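Local coordinates for protein SusD homolog (Bacteroides thetaiotaomicron VPI-5482, PDB 3FDH) that probably binds glycans at the outer membrane of a gut Bacteroides as a SusD/RagB-family lipoprotein, at residues A[32-37]-A[118-122]; A[48-52]-A[420-425]; A[237-243]-A[327-333]. All coordinates share one frame. Residue numbers count along the deposited sequence, not the author numbering.

In the fold
From the N terminus, helix 21-37 enters first, and contact 1 closes an 80-residue, mostly helical loop by joining its last turn to helix 106-127. Within that loop lies segment 48-52, just after helix 40-48; it pairs with 420-425, joining the end of helix 40-48 to the end of helix 412-423 as contact 2, so contacts 1 and 2 cross along the chain. Contact 3, in which strands 238-240 and 330-331 pair antiparallel, follows contact 1 in series and is nested inside the long loop closed by contact 2. Contacts 1 and 3 touch: Tyr118 reaches the carbonyl of Leu332, and Ala33 and Ala37 pack on Phe240 and Leu332. Contact 2 stands apart, its centre about 19 Å from that of contact 1.

Contact 1 of 3, residues A[32-37]-A[118-122]; sequences TAFSNA and YNCAL
Two nearly parallel helices meet here through a buried, partly polar interface inside the helix-rich SusD-like fold: the last turn of helix 21-37 faces the second half of helix 106-127. The axes of the two short segments run 11.3 Å apart at closest approach and cross at -15°, a wide spacing bridged by side chains, and only 242 Å² is buried. Both segments are helical, but 32-37 widens into a pi-type turn, with Ala37 N bonded to Thr32 O at 2.8 Å. In register, Thr32 lies opposite Asn119 (CA-CA 7.2 Å) and Ala37 opposite Leu122 (CA-CA 7.5 Å). Asn119, chi1 m, uses both ends of its amide: ND2 donates to Thr32 OG1 at 3.0 Å, while OD1 accepts from Asn36 ND2 at 2.9 Å. Thr32 OG1 is also bonded to Val28 O, Asn119 ND2 to Met115 O and Asn36 ND2 to Ser85 OG of helix 76-95, which ties a third helix into this network. Apolar contacts flank it. Leu122 (chi1 m, chi2 t) brings CD1 to 3.8 Å from Asn36 CB. Tyr118, chi1 t, extends beside the first helix toward the Leu332 carbonyl, to which its hydroxyl is hydrogen-bonded; on the way its CD1 lies 3.7 Å from Thr32 CG2, and its CE1 4.0 Å from Ala37 CB.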
loop_
_atom_site.group_PDB
_atom_site.type_symbol
_atom_site.label_atom_id
_atom_site.label_comp_id
_atom_site.label_asym_id
_atom_site.label_seq_id
_atom_site.Cartn_x
_atom_site.Cartn_y
_atom_site.Cartn_z
ATOM N N THR A 32 -1.475 -7.764 -9.959
ATOM C CA THR A 32 -0.646 -7.243 -8.863
ATOM C C THR A 32 -1.202 -5.917 -8.345
ATOM O O THR A 32 -1.256 -5.678 -7.133
ATOM C CB THR A 32 0.852 -7.174 -9.224
ATOM O OG1 THR A 32 1.302 -8.503 -9.537
ATOM C CG2 THR A 32 1.652 -6.651 -8.047
ATOM N N ALA A 33 -1.644 -5.077 -9.260
ATOM C CA ALA A 33 -2.186 -3.764 -8.880
ATOM C C ALA A 33 -3.583 -3.904 -8.316
ATOM O O ALA A 33 -3.862 -3.618 -7.152
ATOM C CB ALA A 33 -2.179 -2.830 -10.075
ATOM N N PHE A 34 -4.457 -4.401 -9.164
ATOM C CA PHE A 34 -5.886 -4.468 -8.841
ATOM C C PHE A 34 -6.290 -5.384 -7.673
ATOM O O PHE A 34 -7.085 -4.986 -6.811
ATOM C CB PHE A 34 -6.705 -4.849 -10.074
ATOM C CG PHE A 34 -8.173 -4.705 -9.858
ATOM C CD1 PHE A 34 -8.798 -3.487 -10.078
ATOM C CD2 PHE A 34 -8.925 -5.766 -9.412
ATOM C CE1 PHE A 34 -10.176 -3.330 -9.851
ATOM C CE2 PHE A 34 -10.303 -5.622 -9.187
ATOM C CZ PHE A 34 -10.919 -4.392 -9.413
ATOM N N SER A 35 -5.765 -6.599 -7.672
ATOM C CA SER A 35 -6.169 -7.608 -6.696
ATOM C C SER A 35 -5.247 -7.844 -5.512
ATOM O O SER A 35 -5.686 -8.185 -4.418
ATOM C CB SER A 35 -6.338 -8.948 -7.408
ATOM O OG SER A 35 -7.341 -8.887 -8.414
ATOM N N ASN A 36 -3.959 -7.707 -5.760
ATOM C CA ASN A 36 -2.944 -8.023 -4.785
ATOM C C ASN A 36 -2.553 -6.904 -3.862
ATOM O O ASN A 36 -2.692 -7.037 -2.653
ATOM C CB ASN A 36 -1.720 -8.593 -5.484
ATOM C CG ASN A 36 -2.059 -9.839 -6.281
ATOM O OD1 ASN A 36 -3.211 -10.319 -6.235
ATOM N ND2 ASN A 36 -1.094 -10.359 -7.015
ATOM N N ALA A 37 -1.986 -5.854 -4.436
ATOM C CA ALA A 37 -1.604 -4.636 -3.671
ATOM C C ALA A 37 -2.813 -3.799 -3.197
ATOM O O ALA A 37 -2.851 -3.331 -2.050
ATOM C CB ALA A 37 -0.684 -3.723 -4.515
ATOM N N TYR A 118 7.800 -8.212 -5.972
ATOM C CA TYR A 118 6.710 -7.444 -5.373
ATOM C C TYR A 118 5.727 -8.350 -4.683
ATOM O O TYR A 118 5.279 -8.078 -3.572
ATOM C CB TYR A 118 6.007 -6.566 -6.424
ATOM C CG TYR A 118 5.209 -5.436 -5.832
ATOM C CD1 TYR A 118 3.953 -5.658 -5.285
ATOM C CD2 TYR A 118 5.698 -4.150 -5.837
ATOM C CE1 TYR A 118 3.201 -4.620 -4.735
ATOM C CE2 TYR A 118 4.958 -3.114 -5.302
ATOM C CZ TYR A 118 3.701 -3.352 -4.762
ATOM O OH TYR A 118 2.972 -2.301 -4.227
ATOM N N ASN A 119 5.420 -9.450 -5.350
ATOM C CA ASN A 119 4.446 -10.408 -4.815
ATOM C C ASN A 119 5.015 -11.229 -3.677
ATOM O O ASN A 119 4.308 -11.558 -2.716
ATOM C CB ASN A 119 3.861 -11.266 -5.923
ATOM C CG ASN A 119 2.861 -10.488 -6.757
ATOM O OD1 ASN A 119 1.757 -10.182 -6.298
ATOM N ND2 ASN A 119 3.257 -10.124 -7.965
ATOM N N CYS A 120 6.308 -11.506 -3.751
ATOM C CA CYS A 120 6.951 -12.224 -2.647
ATOM C C CYS A 120 6.905 -11.384 -1.405
ATOM O O CYS A 120 6.734 -11.881 -0.290
ATOM C CB CYS A 120 8.408 -12.566 -2.955
ATOM S SG CYS A 120 8.598 -13.954 -4.136
ATOM N N ALA A 121 7.056 -10.095 -1.606
ATOM C CA ALA A 121 7.056 -9.141 -0.481
ATOM C C ALA A 121 5.685 -9.087 0.165
ATOM O O ALA A 121 5.552 -9.017 1.391
ATOM C CB ALA A 121 7.461 -7.760 -0.962
ATOM N N LEU A 122 4.649 -9.107 -0.660
ATOM C CA LEU A 122 3.263 -9.073 -0.102
ATOM C C LEU A 122 3.071 -10.314 0.747
ATOM O O LEU A 122 2.502 -10.304 1.831
ATOM C CB LEU A 122 2.203 -8.960 -1.220
ATOM C CG LEU A 122 2.101 -7.612 -1.942
ATOM C CD1 LEU A 122 1.245 -7.730 -3.213
ATOM C CD2 LEU A 122 1.565 -6.518 -1.011
#

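Contact 2 of 3, residues A[48-52]-A[420-425]; sequences YIEYE and KYLAMW
A very short hydrogen bond, 2.5 Å from Tyr51 OH to Tyr421 O, carries the side chain of a loop tyrosine to the C-terminal end of helix 412-423. Glu50, with positive phi (63°), is the C-prime residue of the Schellman motif that ends helix 40-48; Tyr51 follows, its CA 6.0 Å from that of Trp425. Tyr51 (chi1 m) buries 133 Å² in an aromatic cluster: its CE1 lies 3.6 Å from Tyr421 CZ, over the Tyr421 ring face, and Trp425 CB makes a CH-pi contact 3.8 Å from the Tyr51 ring centroid. With chi1 t, Tyr421 extends its ring to Ile49, and its OH donates to Ile49 O at 2.6 Å; Trp425 NE1 donates to Glu52 OE2 at 3.3 Å, an oxygen also bonded to Ser320. Helix 431-443 closes in through Thr434, bonded to Tyr51 OH, while helix 265-274 packs against Trp425 with Leu267 and Leu271.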
loop_
_atom_site.group_PDB
_atom_site.type_symbol
_atom_site.label_atom_id
_atom_site.label_comp_id
_atom_site.label_asym_id
_atom_site.label_seq_id
_atom_site.Cartn_x
_atom_site.Cartn_y
_atom_site.Cartn_z
ATOM N N TYR A 48 -7.428 -1.380 9.689
ATOM C CA TYR A 48 -6.501 -1.649 10.784
ATOM C C TYR A 48 -5.716 -0.413 11.245
ATOM O O TYR A 48 -5.527 -0.222 12.453
ATOM C CB TYR A 48 -5.582 -2.820 10.483
ATOM C CG TYR A 48 -6.251 -4.122 10.170
ATOM C CD1 TYR A 48 -7.501 -4.431 10.678
ATOM C CD2 TYR A 48 -5.566 -5.115 9.481
ATOM C CE1 TYR A 48 -8.063 -5.661 10.448
ATOM C CE2 TYR A 48 -6.132 -6.336 9.238
ATOM C CZ TYR A 48 -7.379 -6.620 9.751
ATOM O OH TYR A 48 -7.963 -7.873 9.556
ATOM N N ILE A 49 -5.272 0.423 10.308
ATOM C CA ILE A 49 -4.494 1.642 10.629
ATOM C C ILE A 49 -5.300 2.924 10.510
ATOM O O ILE A 49 -4.793 4.038 10.423
ATOM C CB ILE A 49 -3.093 1.702 9.968
ATOM C CG1 ILE A 49 -3.121 1.384 8.485
ATOM C CG2 ILE A 49 -2.213 0.655 10.685
ATOM C CD1 ILE A 49 -3.863 2.339 7.655
ATOM N N GLU A 50 -6.605 2.696 10.478
ATOM C CA GLU A 50 -7.594 3.750 10.671
ATOM C C GLU A 50 -7.664 4.880 9.677
ATOM O O GLU A 50 -7.999 6.024 10.014
ATOM C CB GLU A 50 -7.531 4.256 12.119
ATOM C CG GLU A 50 -7.800 3.145 13.162
ATOM C CD GLU A 50 -7.843 3.617 14.594
ATOM O OE1 GLU A 50 -7.792 4.826 14.866
ATOM O OE2 GLU A 50 -7.897 2.739 15.479
ATOM N N TYR A 51 -7.404 4.527 8.428
ATOM C CA TYR A 51 -7.637 5.465 7.292
ATOM C C TYR A 51 -9.145 5.554 6.989
ATOM O O TYR A 51 -9.689 6.559 6.460
ATOM C CB TYR A 51 -6.973 4.926 6.053
ATOM C CG TYR A 51 -5.510 5.246 5.895
ATOM C CD1 TYR A 51 -4.928 6.351 6.552
ATOM C CD2 TYR A 51 -4.712 4.501 5.015
ATOM C CE1 TYR A 51 -3.583 6.680 6.349
ATOM C CE2 TYR A 51 -3.386 4.815 4.811
ATOM C CZ TYR A 51 -2.823 5.913 5.435
ATOM O OH TYR A 51 -1.487 6.190 5.210
ATOM N N GLU A 52 -9.789 4.442 7.314
ATOM C CA GLU A 52 -11.223 4.213 7.148
ATOM C C GLU A 52 -11.748 3.363 8.240
ATOM O O GLU A 52 -10.984 2.661 8.918
ATOM C CB GLU A 52 -11.557 3.552 5.784
ATOM C CG GLU A 52 -11.003 4.261 4.534
ATOM C CD GLU A 52 -11.567 5.622 4.204
ATOM O OE1 GLU A 52 -12.642 5.994 4.726
ATOM O OE2 GLU A 52 -10.944 6.309 3.344
ATOM N N LYS A 420 3.990 10.792 6.493
ATOM C CA LYS A 420 3.968 9.688 5.551
ATOM C C LYS A 420 2.593 9.072 5.663
ATOM O O LYS A 420 1.932 8.792 4.689
ATOM C CB LYS A 420 5.079 8.662 5.873
ATOM C CG LYS A 420 5.218 7.563 4.867
ATOM C CD LYS A 420 6.358 6.609 5.164
ATOM C CE LYS A 420 6.724 5.725 3.978
ATOM N NZ LYS A 420 7.529 4.496 4.447
ATOM N N TYR A 421 2.202 8.830 6.901
ATOM C CA TYR A 421 0.867 8.294 7.248
ATOM C C TYR A 421 -0.277 9.094 6.623
ATOM O O TYR A 421 -1.104 8.518 5.909
ATOM C CB TYR A 421 0.698 8.112 8.769
ATOM C CG TYR A 421 -0.702 7.698 9.161
ATOM C CD1 TYR A 421 -1.663 8.664 9.451
ATOM C CD2 TYR A 421 -1.058 6.363 9.298
ATOM C CE1 TYR A 421 -2.960 8.328 9.764
ATOM C CE2 TYR A 421 -2.357 6.010 9.629
ATOM C CZ TYR A 421 -3.307 6.974 9.880
ATOM O OH TYR A 421 -4.624 6.623 10.230
ATOM N N LEU A 422 -0.248 10.431 6.733
ATOM C CA LEU A 422 -1.311 11.270 6.181
ATOM C C LEU A 422 -1.319 11.313 4.651
ATOM O O LEU A 422 -2.387 11.370 4.026
ATOM C CB LEU A 422 -1.220 12.713 6.739
ATOM C CG LEU A 422 -1.490 12.753 8.255
ATOM C CD1 LEU A 422 -1.278 14.207 8.724
ATOM C CD2 LEU A 422 -2.917 12.295 8.594
ATOM N N ALA A 423 -0.127 11.263 4.056
ATOM C CA ALA A 423 0.008 11.248 2.578
ATOM C C ALA A 423 -0.510 9.999 1.891
ATOM O O ALA A 423 -0.963 10.014 0.764
ATOM C CB ALA A 423 1.459 11.436 2.171
HETATM N N MSE A 424 -0.420 8.911 2.620
HETATM C CA MSE A 424 -0.682 7.550 2.103
HETATM C C MSE A 424 -2.131 7.056 2.301
HETATM O O MSE A 424 -2.536 5.969 1.916
HETATM C CB MSE A 424 0.444 6.626 2.552
HETATM C CG MSE A 424 1.718 6.982 1.912
HETATM SE SE MSE A 424 3.263 5.908 2.282
HETATM C CE MSE A 424 2.846 4.264 1.314
ATOM N N TRP A 425 -2.920 8.002 2.770
ATOM C CA TRP A 425 -4.395 7.889 2.832
ATOM C C TRP A 425 -4.921 8.316 1.462
ATOM O O TRP A 425 -4.592 9.370 0.950
ATOM C CB TRP A 425 -4.937 8.873 3.858
ATOM C CG TRP A 425 -6.403 8.991 3.916
ATOM C CD1 TRP A 425 -7.301 7.960 3.969
ATOM C CD2 TRP A 425 -7.168 10.191 4.028
ATOM N NE1 TRP A 425 -8.587 8.428 4.070
ATOM C CE2 TRP A 425 -8.537 9.806 4.078
ATOM C CE3 TRP A 425 -6.842 11.570 4.080
ATOM C CZ2 TRP A 425 -9.554 10.724 4.207
ATOM C CZ3 TRP A 425 -7.860 12.472 4.149
ATOM C CH2 TRP A 425 -9.207 12.051 4.247
#

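Contact 3 of 3, residues A[237-243]-A[327-333]; sequences QAAFDIY and TAPTLLM
Tyr243, Ala238 and Thr330 bury the most surface in this short antiparallel ladder, which covers 572 Å². Tyr243 (89 Å², chi1 m) lies beyond the strand, its CB 3.8 Å from Thr327 CA; its OH and Thr330 OG1 share a hydrogen bond of 2.7 Å. Thr330 forms a hydrogen-bonded pair with Phe240: Phe240 N to Thr330 O is 2.8 Å, Thr330 N to Phe240 O 3.0 Å. Ala239 and Leu331 are the next, non-hydrogen-bonded pair (CA-CA 4.5 Å), with Ala239 CB 3.5 Å from Leu331 CD2 on the face opposite the side chains of Ala238, Phe240, Thr330 and Met333. A classic beta bulge follows, Leu332 and Met333 both facing Ala238. Ala238 O accepts Leu332 N at 2.8 Å and, weakly, Met333 N at 3.3 Å, while Ala238 N donates to Met333 O at 3.0 Å. The bulge comes where Leu332 turns the chain, with helical phi/psi (-67/-32°). At the opposite end, one water donates to Asp241 OD1 (2.7 Å) and Thr327 O (3.1 Å); a second accepts from Tyr243 N at 3.0 Å. Phe240 and Leu332 pack on helix 21-37, Ala238 and Met333 meet Phe197 of helix 191-208, and Pro329 and Leu331 rest against helix 354-379.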
loop_
_atom_site.group_PDB
_atom_site.type_symbol
_atom_site.label_atom_id
_atom_site.label_comp_id
_atom_site.label_asym_id
_atom_site.label_seq_id
_atom_site.Cartn_x
_atom_site.Cartn_y
_atom_site.Cartn_z
ATOM N N GLN A 237 6.612 7.591 -11.165
ATOM C CA GLN A 237 6.129 6.626 -10.151
ATOM C C GLN A 237 5.426 5.455 -10.801
ATOM O O GLN A 237 4.980 5.523 -11.924
ATOM C CB GLN A 237 5.272 7.298 -9.076
ATOM C CG GLN A 237 3.845 7.590 -9.524
ATOM C CD GLN A 237 3.120 8.542 -8.638
ATOM O OE1 GLN A 237 3.528 8.782 -7.497
ATOM N NE2 GLN A 237 2.040 9.145 -9.174
ATOM N N ALA A 238 5.400 4.350 -10.061
ATOM C CA ALA A 238 4.814 3.088 -10.541
ATOM C C ALA A 238 3.310 3.083 -10.324
ATOM O O ALA A 238 2.815 2.731 -9.260
ATOM C CB ALA A 238 5.451 1.937 -9.870
ATOM N N ALA A 239 2.635 3.528 -11.372
ATOM C CA ALA A 239 1.197 3.697 -11.368
ATOM C C ALA A 239 0.546 2.866 -12.437
ATOM O O ALA A 239 0.916 2.902 -13.585
ATOM C CB ALA A 239 0.846 5.160 -11.586
ATOM N N PHE A 240 -0.461 2.140 -12.007
ATOM C CA PHE A 240 -1.306 1.353 -12.896
ATOM C C PHE A 240 -2.441 2.310 -13.121
ATOM O O PHE A 240 -3.311 2.471 -12.248
ATOM C CB PHE A 240 -1.768 0.092 -12.190
ATOM C CG PHE A 240 -2.618 -0.798 -13.024
ATOM C CD1 PHE A 240 -2.062 -1.554 -14.032
ATOM C CD2 PHE A 240 -3.974 -0.931 -12.763
ATOM C CE1 PHE A 240 -2.830 -2.395 -14.805
ATOM C CE2 PHE A 240 -4.761 -1.783 -13.536
ATOM C CZ PHE A 240 -4.180 -2.506 -14.580
ATOM N N ASP A 241 -2.419 2.942 -14.296
ATOM C CA ASP A 241 -3.300 4.039 -14.584
ATOM C C ASP A 241 -4.109 3.785 -15.844
ATOM O O ASP A 241 -4.085 4.584 -16.756
ATOM C CB ASP A 241 -2.404 5.267 -14.744
ATOM C CG ASP A 241 -3.151 6.597 -14.626
ATOM O OD1 ASP A 241 -4.348 6.650 -14.265
ATOM O OD2 ASP A 241 -2.495 7.625 -14.881
ATOM N N ILE A 242 -4.803 2.659 -15.886
ATOM C CA ILE A 242 -5.568 2.300 -17.078
ATOM C C ILE A 242 -7.059 2.233 -16.779
ATOM O O ILE A 242 -7.851 1.734 -17.574
ATOM C CB ILE A 242 -5.062 0.957 -17.729
ATOM C CG1 ILE A 242 -5.459 -0.265 -16.885
ATOM C CG2 ILE A 242 -3.547 1.011 -17.945
ATOM C CD1 ILE A 242 -5.090 -1.633 -17.506
ATOM N N TYR A 243 -7.442 2.772 -15.637
ATOM C CA TYR A 243 -8.868 2.742 -15.264
ATOM C C TYR A 243 -9.719 3.658 -16.133
ATOM O O TYR A 243 -9.265 4.708 -16.618
ATOM C CB TYR A 243 -9.080 3.060 -13.775
ATOM C CG TYR A 243 -8.340 2.110 -12.887
ATOM C CD1 TYR A 243 -8.477 0.737 -13.049
ATOM C CD2 TYR A 243 -7.513 2.575 -11.878
ATOM C CE1 TYR A 243 -7.790 -0.156 -12.229
ATOM C CE2 TYR A 243 -6.827 1.707 -11.046
ATOM C CZ TYR A 243 -6.961 0.339 -11.232
ATOM O OH TYR A 243 -6.299 -0.539 -10.408
ATOM N N THR A 327 -11.476 6.451 -11.239
ATOM C CA THR A 327 -10.375 6.268 -12.164
ATOM C C THR A 327 -9.031 6.680 -11.605
ATOM O O THR A 327 -8.066 6.787 -12.336
ATOM C CB THR A 327 -10.650 6.964 -13.504
ATOM O OG1 THR A 327 -10.809 8.365 -13.299
ATOM C CG2 THR A 327 -11.922 6.409 -14.145
ATOM N N ALA A 328 -8.928 6.828 -10.295
ATOM C CA ALA A 328 -7.623 7.145 -9.720
ATOM C C ALA A 328 -6.672 5.976 -9.958
ATOM O O ALA A 328 -7.071 4.802 -9.813
ATOM C CB ALA A 328 -7.743 7.441 -8.198
ATOM N N PRO A 329 -5.385 6.262 -10.243
ATOM C CA PRO A 329 -4.488 5.115 -10.434
ATOM C C PRO A 329 -4.164 4.364 -9.175
ATOM O O PRO A 329 -4.231 4.892 -8.085
ATOM C CB PRO A 329 -3.177 5.739 -10.940
ATOM C CG PRO A 329 -3.268 7.241 -10.587
ATOM C CD PRO A 329 -4.742 7.559 -10.537
ATOM N N THR A 330 -3.787 3.116 -9.371
ATOM C CA THR A 330 -3.280 2.299 -8.302
ATOM C C THR A 330 -1.776 2.508 -8.306
ATOM O O THR A 330 -1.091 2.254 -9.296
ATOM C CB THR A 330 -3.597 0.801 -8.454
ATOM O OG1 THR A 330 -5.006 0.596 -8.337
ATOM C CG2 THR A 330 -2.865 0.002 -7.391
ATOM N N LEU A 331 -1.284 3.000 -7.181
ATOM C CA LEU A 331 0.145 3.292 -7.017
ATOM C C LEU A 331 0.860 2.079 -6.357
ATOM O O LEU A 331 0.720 1.803 -5.155
ATOM C CB LEU A 331 0.340 4.613 -6.243
ATOM C CG LEU A 331 -0.303 5.847 -6.876
ATOM C CD1 LEU A 331 -0.000 7.112 -6.033
ATOM C CD2 LEU A 331 0.107 5.971 -8.304
ATOM N N LEU A 332 1.592 1.327 -7.187
ATOM C CA LEU A 332 2.404 0.191 -6.715
ATOM C C LEU A 332 3.518 0.762 -5.865
ATOM O O LEU A 332 3.960 0.142 -4.900
ATOM C CB LEU A 332 2.927 -0.693 -7.822
ATOM C CG LEU A 332 1.876 -1.555 -8.529
ATOM C CD1 LEU A 332 2.538 -2.496 -9.574
ATOM C CD2 LEU A 332 1.069 -2.390 -7.547
HETATM N N MSE A 333 3.954 1.964 -6.233
HETATM C CA MSE A 333 4.888 2.694 -5.383
HETATM C C MSE A 333 4.943 4.112 -5.851
HETATM O O MSE A 333 5.241 4.380 -7.030
HETATM C CB MSE A 333 6.274 2.041 -5.319
HETATM C CG MSE A 333 7.106 2.611 -4.130
HETATM SE SE MSE A 333 8.995 2.147 -4.152
HETATM C CE MSE A 333 9.544 3.444 -2.820
HETATM O O HOH W 1 -6.371 5.088 -14.098
HETATM O O HOH W 2 -6.179 8.650 -13.869
#